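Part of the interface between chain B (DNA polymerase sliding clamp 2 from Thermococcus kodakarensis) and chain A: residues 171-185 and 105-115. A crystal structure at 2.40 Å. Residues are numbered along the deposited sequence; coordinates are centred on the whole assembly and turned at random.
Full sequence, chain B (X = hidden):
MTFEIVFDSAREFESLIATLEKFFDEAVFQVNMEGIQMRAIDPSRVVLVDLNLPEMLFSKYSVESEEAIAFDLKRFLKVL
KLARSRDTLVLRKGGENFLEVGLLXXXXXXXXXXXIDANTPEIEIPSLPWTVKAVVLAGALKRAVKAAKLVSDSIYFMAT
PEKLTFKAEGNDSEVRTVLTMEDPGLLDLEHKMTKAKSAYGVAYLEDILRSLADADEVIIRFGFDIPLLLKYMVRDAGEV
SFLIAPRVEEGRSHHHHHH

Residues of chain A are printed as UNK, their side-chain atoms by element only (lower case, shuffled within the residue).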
# COMPACT_ATOMS: atom_id res chain seq x y z
N ASN B 171 -0.26 -1.17 31.17
CA ASN B 171 -1.19 -2.22 31.61
C ASN B 171 -0.53 -3.36 32.46
O ASN B 171 -0.47 -3.23 33.69
CB ASN B 171 -2.17 -2.70 30.50
CG ASN B 171 -1.50 -3.03 29.16
OD1 ASN B 171 -0.47 -3.71 29.10
ND2 ASN B 171 -2.13 -2.58 28.06
N ASP B 172 -0.04 -4.41 31.79
CA ASP B 172 0.55 -5.62 32.41
C ASP B 172 1.54 -6.14 31.40
O ASP B 172 1.50 -7.30 30.98
CB ASP B 172 -0.53 -6.68 32.61
CG ASP B 172 -1.47 -6.76 31.41
OD1 ASP B 172 -1.15 -6.12 30.35
OD2 ASP B 172 -2.54 -7.42 31.55
N SER B 173 2.42 -5.24 30.99
CA SER B 173 3.33 -5.48 29.91
C SER B 173 4.46 -4.49 30.02
O SER B 173 4.32 -3.43 30.59
CB SER B 173 2.59 -5.30 28.60
OG SER B 173 3.40 -5.71 27.52
N GLU B 174 5.61 -4.84 29.47
CA GLU B 174 6.67 -3.88 29.33
C GLU B 174 7.53 -4.21 28.16
O GLU B 174 7.47 -5.31 27.67
CB GLU B 174 7.52 -3.73 30.61
CG GLU B 174 7.70 -4.96 31.44
CD GLU B 174 8.64 -4.68 32.63
OE1 GLU B 174 8.13 -4.52 33.78
OE2 GLU B 174 9.88 -4.60 32.40
N VAL B 175 8.30 -3.23 27.70
CA VAL B 175 9.20 -3.41 26.60
C VAL B 175 10.44 -2.59 26.89
O VAL B 175 10.38 -1.56 27.51
CB VAL B 175 8.57 -3.00 25.23
CG1 VAL B 175 8.11 -1.56 25.22
CG2 VAL B 175 9.56 -3.25 24.11
N ARG B 176 11.56 -3.05 26.38
CA ARG B 176 12.81 -2.34 26.56
C ARG B 176 13.49 -2.48 25.19
O ARG B 176 13.47 -3.54 24.59
CB ARG B 176 13.60 -3.03 27.69
CG ARG B 176 14.81 -2.29 28.17
CD ARG B 176 15.47 -2.94 29.41
NE ARG B 176 15.04 -2.23 30.64
CZ ARG B 176 15.82 -1.91 31.68
NH1 ARG B 176 17.12 -2.21 31.70
NH2 ARG B 176 15.29 -1.28 32.72
N THR B 177 14.03 -1.36 24.70
CA THR B 177 14.95 -1.33 23.56
C THR B 177 16.31 -0.79 24.04
O THR B 177 16.44 0.32 24.58
CB THR B 177 14.37 -0.53 22.39
OG1 THR B 177 13.17 -1.18 21.90
CG2 THR B 177 15.42 -0.40 21.23
N VAL B 178 17.34 -1.60 23.81
CA VAL B 178 18.72 -1.34 24.18
C VAL B 178 19.66 -1.10 22.97
O VAL B 178 19.58 -1.79 21.95
CB VAL B 178 19.17 -2.51 25.05
CG1 VAL B 178 20.69 -2.51 25.29
CG2 VAL B 178 18.36 -2.50 26.38
N LEU B 179 20.52 -0.08 23.10
CA LEU B 179 21.54 0.30 22.11
C LEU B 179 22.84 0.38 22.85
O LEU B 179 22.87 0.92 23.94
CB LEU B 179 21.28 1.69 21.56
CG LEU B 179 20.48 1.76 20.29
CD1 LEU B 179 20.18 3.18 19.84
CD2 LEU B 179 21.22 1.01 19.21
N THR B 180 23.91 -0.15 22.27
CA THR B 180 25.25 0.01 22.86
C THR B 180 26.13 0.62 21.81
O THR B 180 25.70 0.82 20.65
CB THR B 180 25.87 -1.33 23.23
OG1 THR B 180 26.20 -2.00 22.02
CG2 THR B 180 24.90 -2.22 24.01
N MET B 181 27.38 0.90 22.15
CA MET B 181 28.24 1.64 21.21
C MET B 181 28.65 0.88 19.94
O MET B 181 29.00 1.50 18.94
CB MET B 181 29.47 2.16 21.93
CG MET B 181 29.88 3.58 21.42
SD MET B 181 29.33 4.86 22.59
CE MET B 181 29.99 4.16 24.15
N GLU B 182 28.58 -0.45 19.99
CA GLU B 182 28.97 -1.32 18.88
C GLU B 182 27.88 -1.33 17.81
O GLU B 182 28.12 -1.61 16.63
CB GLU B 182 29.16 -2.75 19.40
CG GLU B 182 30.61 -3.15 19.57
CD GLU B 182 31.06 -3.27 21.04
OE1 GLU B 182 30.29 -2.86 21.95
OE2 GLU B 182 32.21 -3.76 21.28
N ASP B 183 26.68 -1.02 18.23
CA ASP B 183 25.56 -0.99 17.31
C ASP B 183 25.68 0.16 16.33
O ASP B 183 26.13 1.23 16.68
CB ASP B 183 24.24 -0.86 18.09
CG ASP B 183 24.01 -2.03 19.00
OD1 ASP B 183 24.39 -3.16 18.60
OD2 ASP B 183 23.47 -1.79 20.11
N PRO B 184 25.20 -0.06 15.10
CA PRO B 184 25.23 1.01 14.13
C PRO B 184 24.32 2.16 14.53
O PRO B 184 24.57 3.29 14.10
CB PRO B 184 24.76 0.34 12.85
CG PRO B 184 23.90 -0.86 13.31
CD PRO B 184 24.53 -1.28 14.60
N GLY B 185 23.30 1.91 15.34
CA GLY B 185 22.33 2.95 15.71
C GLY B 185 22.83 4.03 16.70
O GLY B 185 22.21 5.12 16.83
N UNK A 105 18.31 -7.40 16.41
CA UNK A 105 18.80 -6.90 15.12
C UNK A 105 19.89 -5.85 15.30
O UNK A 105 20.84 -6.07 16.04
N UNK A 106 19.78 -4.72 14.60
CA UNK A 106 20.68 -3.59 14.88
C UNK A 106 20.49 -3.04 16.30
O UNK A 106 21.45 -2.61 16.94
c UNK A 106 20.48 -2.50 13.83
o UNK A 106 20.19 -2.49 11.45
c UNK A 106 20.83 -2.98 12.41
o UNK A 106 21.72 -3.87 12.28
N UNK A 107 19.23 -3.05 16.78
CA UNK A 107 18.90 -2.98 18.22
C UNK A 107 18.31 -4.32 18.76
O UNK A 107 17.95 -5.22 17.99
c UNK A 107 17.94 -1.84 18.53
c UNK A 107 18.26 -0.51 17.86
c UNK A 107 17.84 -0.48 16.38
o UNK A 107 16.69 -0.94 16.11
o UNK A 107 18.64 0.00 15.50
N UNK A 108 18.26 -4.43 20.09
CA UNK A 108 17.64 -5.54 20.80
C UNK A 108 16.43 -5.01 21.55
O UNK A 108 16.55 -4.11 22.41
o UNK A 108 19.83 -7.09 19.80
c UNK A 108 19.80 -7.01 21.02
c UNK A 108 18.64 -6.27 21.76
n UNK A 108 20.77 -7.54 21.79
N UNK A 109 15.27 -5.56 21.21
CA UNK A 109 13.99 -5.15 21.78
C UNK A 109 13.41 -6.38 22.52
O UNK A 109 13.44 -7.53 21.97
c UNK A 109 11.66 -4.41 21.20
o UNK A 109 13.52 -3.41 20.13
c UNK A 109 13.04 -4.66 20.66
N UNK A 110 12.96 -6.16 23.77
CA UNK A 110 12.59 -7.23 24.69
C UNK A 110 11.28 -6.88 25.32
O UNK A 110 11.17 -5.88 26.05
c UNK A 110 15.34 -11.76 25.12
c UNK A 110 14.65 -10.59 25.35
c UNK A 110 15.33 -9.37 25.24
c UNK A 110 13.62 -7.45 25.82
c UNK A 110 16.12 -7.26 25.23
c UNK A 110 17.43 -10.57 24.69
c UNK A 110 16.72 -11.74 24.78
c UNK A 110 14.96 -7.99 25.45
c UNK A 110 16.73 -9.39 24.92
n UNK A 110 17.18 -8.10 24.94
N UNK A 111 10.29 -7.70 25.01
CA UNK A 111 8.95 -7.54 25.50
C UNK A 111 8.68 -8.56 26.56
O UNK A 111 9.19 -9.68 26.52
c UNK A 111 6.60 -4.73 22.89
c UNK A 111 6.81 -5.79 23.76
c UNK A 111 7.32 -4.67 21.72
c UNK A 111 7.96 -7.88 24.39
c UNK A 111 8.26 -5.66 21.41
c UNK A 111 8.45 -6.71 22.26
c UNK A 111 7.73 -6.79 23.46
N UNK A 112 7.80 -8.19 27.48
CA UNK A 112 7.21 -9.17 28.39
C UNK A 112 5.69 -9.21 28.30
O UNK A 112 5.01 -8.17 28.43
c UNK A 112 9.35 -9.67 31.52
c UNK A 112 7.67 -8.94 29.81
c UNK A 112 8.98 -9.62 30.06
n UNK A 112 10.84 -8.53 33.11
c UNK A 112 9.94 -8.35 31.94
N UNK A 113 5.17 -10.42 28.05
CA UNK A 113 3.73 -10.58 27.86
C UNK A 113 3.13 -11.47 28.93
O UNK A 113 3.70 -12.51 29.25
c UNK A 113 4.19 -10.75 25.26
c UNK A 113 3.88 -11.76 24.14
c UNK A 113 3.41 -11.18 26.48
c UNK A 113 3.92 -9.29 24.82
N UNK A 114 1.96 -11.08 29.45
CA UNK A 114 1.35 -11.83 30.58
C UNK A 114 0.82 -13.14 30.09
O UNK A 114 0.20 -13.20 29.05
c UNK A 114 1.03 -10.08 28.90
c UNK A 114 -0.24 -10.25 29.72
c UNK A 114 0.21 -10.93 31.02
N UNK A 115 1.13 -14.20 30.80
CA UNK A 115 0.65 -15.52 30.46
C UNK A 115 -0.73 -15.69 31.00
O UNK A 115 -1.14 -14.97 31.91
c UNK A 115 3.91 -17.39 31.22
c UNK A 115 1.57 -16.55 31.08
c UNK A 115 2.95 -16.53 30.45
c UNK A 115 2.80 -16.98 28.99
O HOH W 1 23.78 -5.09 16.50
O HOH W 2 21.27 -0.01 16.14

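Position 105 of chain A has backbone atoms alone and is therefore Gly A105; water 1 lies 3.1 Å from Gly A105 O and 2.9 Å from Asp B183 OD1, within hydrogen-bonding reach of both. Position 106 has two side-chain carbons, the second carrying two oxygens, and its CB lies 3.8 Å from Pro B184 CG. This short carboxylate is Asp A106.

Three carbons ending in two oxygens lengthen the acid by one methylene at position 107, where the middle carbon packs 3.6 Å from Leu B179 CD2. It is Glu A107, and water 2 links its OE1 to Gly B185 N, the latter bond being weak. At position 108, two carbons end in one oxygen and one nitrogen, and the backbone O accepts a hydrogen bond from Val B178 N (3.0 Å). The composition is that of a primary amide, so the residue is Asn A108; a weak return bond runs from Asn A108 N to Val B178 O (3.5 Å).

A single carbon at position 109 branches to one oxygen and one carbon. The oxygen sits 2.9 Å from Thr B177 OG1, at hydrogen-bonding distance, and the branching marks Thr A109. Position 110 carries fused five- and six-membered rings with eight carbons and one nitrogen, an indole, and its backbone N donates to Arg B176 O (2.8 Å). It is Trp A110, on the same face of the sheet as Arg B176, whose N donates to Trp A110 O (2.9 Å).

At position 111 one carbon leads to a six-carbon ring with no heteroatom. Val B175 covers a face of this ring, its CG2 3.5 Å from the centroid, in a CH-pi contact with Phe A111. Position 112 has four carbons in a row ending in a nitrogen 4.1 Å from Glu B174 OE2, attracted by opposite charge but too distant for a salt bridge; it is Lys A112.

Position 113 has four carbons forked at the second, and its CB points away from chain B: Leu A113. At position 114 three carbons close a ring onto the backbone nitrogen, and the ring carbon bonded to that N approaches Asp B172 O to 3.5 Å, giving Pro A114. Position 115 again has four carbons forked at the second; Leu A115 makes no contact with this stretch.

The contact is an antiparallel pairing of strand 174-180 of chain B with strand 108-114 of chain A, at 168°. Lys A112 N donates to Glu B174 O (2.9 Å), and Ser B173 OG extends the ladder by donating to Lys A112 O (3.1 Å). In the register of these backbone bonds, the Thr B177–Thr A109 and Val B175–Phe A111 pairs fall on the same face, where all four residues are buried.

Chain A (105-115) GDENTWFKLPL
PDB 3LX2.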